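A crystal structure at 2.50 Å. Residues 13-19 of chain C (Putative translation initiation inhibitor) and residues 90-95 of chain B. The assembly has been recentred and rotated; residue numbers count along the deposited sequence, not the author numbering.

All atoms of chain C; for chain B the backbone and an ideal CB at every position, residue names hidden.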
# COMPACT_ATOMS: atom_id res chain seq x y z
N ARG C 13 15.66 -2.67 15.22
CA ARG C 13 14.43 -2.69 14.46
C ARG C 13 14.64 -1.83 13.21
O ARG C 13 15.13 -0.70 13.28
CB ARG C 13 13.31 -2.17 15.36
CG ARG C 13 11.93 -2.23 14.84
CD ARG C 13 11.00 -1.38 15.73
NE ARG C 13 10.89 -1.94 17.07
CZ ARG C 13 10.22 -1.38 18.09
NH1 ARG C 13 9.59 -0.22 17.95
NH2 ARG C 13 10.18 -2.01 19.26
N TRP C 14 14.33 -2.41 12.06
CA TRP C 14 14.69 -1.77 10.83
C TRP C 14 13.80 -0.54 10.57
O TRP C 14 14.26 0.53 10.21
CB TRP C 14 14.65 -2.78 9.68
CG TRP C 14 15.18 -2.14 8.47
CD1 TRP C 14 16.50 -2.03 8.09
CD2 TRP C 14 14.42 -1.44 7.50
NE1 TRP C 14 16.58 -1.33 6.92
CE2 TRP C 14 15.32 -0.94 6.54
CE3 TRP C 14 13.05 -1.19 7.33
CZ2 TRP C 14 14.90 -0.21 5.43
CZ3 TRP C 14 12.64 -0.46 6.22
CH2 TRP C 14 13.55 0.01 5.29
N SER C 15 12.50 -0.71 10.76
CA SER C 15 11.52 0.33 10.50
C SER C 15 11.21 1.14 11.77
O SER C 15 11.15 0.60 12.86
CB SER C 15 10.25 -0.36 10.01
OG SER C 15 9.22 0.55 9.84
N ASP C 16 10.99 2.44 11.61
CA ASP C 16 10.35 3.22 12.63
C ASP C 16 8.87 2.82 12.71
O ASP C 16 8.39 2.05 11.89
CB ASP C 16 10.45 4.73 12.34
CG ASP C 16 11.90 5.23 12.28
OD1 ASP C 16 12.08 6.47 12.10
OD2 ASP C 16 12.84 4.42 12.41
N VAL C 17 8.17 3.31 13.73
CA VAL C 17 6.73 3.18 13.86
C VAL C 17 6.26 4.62 13.82
O VAL C 17 6.86 5.49 14.42
CB VAL C 17 6.29 2.60 15.21
CG1 VAL C 17 4.77 2.58 15.29
CG2 VAL C 17 6.85 1.23 15.44
N VAL C 18 5.19 4.87 13.09
CA VAL C 18 4.61 6.18 13.01
C VAL C 18 3.15 6.09 13.45
O VAL C 18 2.43 5.20 13.02
CB VAL C 18 4.70 6.72 11.57
CG1 VAL C 18 3.97 8.05 11.44
CG2 VAL C 18 6.17 6.86 11.15
N ILE C 19 2.75 7.01 14.32
CA ILE C 19 1.41 7.05 14.85
C ILE C 19 0.83 8.41 14.57
O ILE C 19 1.45 9.44 14.87
CB ILE C 19 1.36 6.77 16.38
CG1 ILE C 19 1.97 5.39 16.71
CG2 ILE C 19 -0.08 6.80 16.90
CD1 ILE C 19 1.99 5.11 18.22
N UNK B 90 12.58 12.60 11.44
CA UNK B 90 11.23 12.84 10.95
C UNK B 90 10.94 11.98 9.73
O UNK B 90 10.17 12.33 8.88
CB UNK B 90 11.04 14.32 10.61
N UNK B 91 11.55 10.80 9.71
CA UNK B 91 11.45 9.89 8.59
C UNK B 91 10.11 9.17 8.59
O UNK B 91 9.60 8.79 9.64
CB UNK B 91 12.60 8.88 8.62
N UNK B 92 9.54 8.92 7.41
CA UNK B 92 8.32 8.14 7.37
C UNK B 92 8.66 6.66 7.38
O UNK B 92 9.81 6.31 7.21
CB UNK B 92 7.48 8.50 6.14
N UNK B 93 7.67 5.81 7.59
CA UNK B 93 7.80 4.37 7.36
C UNK B 93 8.00 4.15 5.87
O UNK B 93 7.37 4.83 5.06
CB UNK B 93 6.58 3.61 7.87
N UNK B 94 8.84 3.20 5.50
CA UNK B 94 9.18 3.00 4.09
C UNK B 94 9.11 1.55 3.58
O UNK B 94 9.32 0.60 4.31
CB UNK B 94 10.59 3.53 3.85
N UNK B 95 8.79 1.42 2.31
CA UNK B 95 8.78 0.15 1.60
C UNK B 95 9.50 0.41 0.32
O UNK B 95 9.15 1.35 -0.38
CB UNK B 95 7.37 -0.39 1.36

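Position 90 comes first, and its ideal CB points away from chain C, with nothing of the other stretch within 5.5 Å. The contact therefore sets no rule here, and almost any residue would do. The deposited residue is His B90, whose CB, the nearest side-chain atom, is 8.0 Å from Asp C16 OD1.

At position 91 the CA-to-CB bond runs sideways, and the ideal CB lies 4.3 Å from OD1 of Asp C16. A small side chain fits as it stands; a polar or basic one could answer the carboxylate if its rotamer turned that way. The deposited Ala B91 takes the modest option: its CB rests 4.2 Å from Asp C16 OD1, a packing contact that leaves the charge unanswered from this position. Its backbone also takes part, with Ala B91 O 4.2 Å from Val C18 CG2.

Position 92 points away, its ideal CB 5.4 Å from Val C18 CG2. Chain C asks little, but the backbone angles, phi -84° and psi 169°, are extended and compatible with proline among many others. Pro B92 is found, in a C-gamma endo pucker, making no contact across the stretches.

Position 93 is the best defined. Its CA is 6.0 Å from the CA of Asp C16, the closest CA pair of the two stretches, and its sideways CB sees three neighbours: Ser C15 OG at 4.5 Å, Val C18 CG2 at 4.6 Å and Asp C16 O at 4.7 Å. Since Ser C15 OG already donates to Asp C16 O over 2.7 Å, that carbonyl has a partner, and a compact apolar group can sit beside the pair. Phi -67° and psi 142° begin a strand, where a beta-branched residue is comfortable; valine, isoleucine or perhaps threonine would suit. Val B93, chi1 t, sends CG2 to 3.7 Å from Val C18 CG2, an apolar contact, and to 3.6 Å from Asp C16 O. Chain C covers more of it, 65 Å², than of any other residue of its stretch.

At position 94 the ideal CB is 4.8 Å from Trp C14 CH2, and the bond again points sideways. An indole invites a long or flat partner: arginine, lysine, methionine or an aromatic. The deposited Arg B94 extends through t, t and p, and its end comes nearer: NH2 lies 4.2 Å from Trp C14 CZ2, with Trp C14 CH2 over one face of the guanidinium. Meanwhile Arg B94 O meets the edge of the indole, 4.0 Å from Trp C14 CZ3. NH1 is hydrogen-bonded elsewhere in the structure.

Position 95 points away with no neighbour, leaving the choice free; Cys B95 occupies it.

Chain B 90-95: HAPVRC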
# COMPACT_ATOMS: atom_id res chain seq x y z
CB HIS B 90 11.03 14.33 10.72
CG HIS B 90 11.20 15.12 11.98
ND1 HIS B 90 10.15 15.44 12.81
CD2 HIS B 90 12.32 15.56 12.61
CE1 HIS B 90 10.60 16.09 13.87
NE2 HIS B 90 11.92 16.17 13.77
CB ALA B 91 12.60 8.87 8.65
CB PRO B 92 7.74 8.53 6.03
CG PRO B 92 8.92 8.71 5.17
CD PRO B 92 9.97 9.33 6.06
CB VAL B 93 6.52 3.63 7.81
CG1 VAL B 93 6.43 2.24 7.22
CG2 VAL B 93 6.42 3.61 9.35
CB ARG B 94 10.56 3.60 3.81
CG ARG B 94 10.98 3.50 2.35
CD ARG B 94 12.17 4.39 2.05
NE ARG B 94 13.18 4.33 3.11
CZ ARG B 94 14.39 3.76 2.99
NH1 ARG B 94 14.77 3.18 1.86
NH2 ARG B 94 15.21 3.79 4.04
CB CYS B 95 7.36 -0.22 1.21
SG CYS B 95 6.62 -1.39 2.23
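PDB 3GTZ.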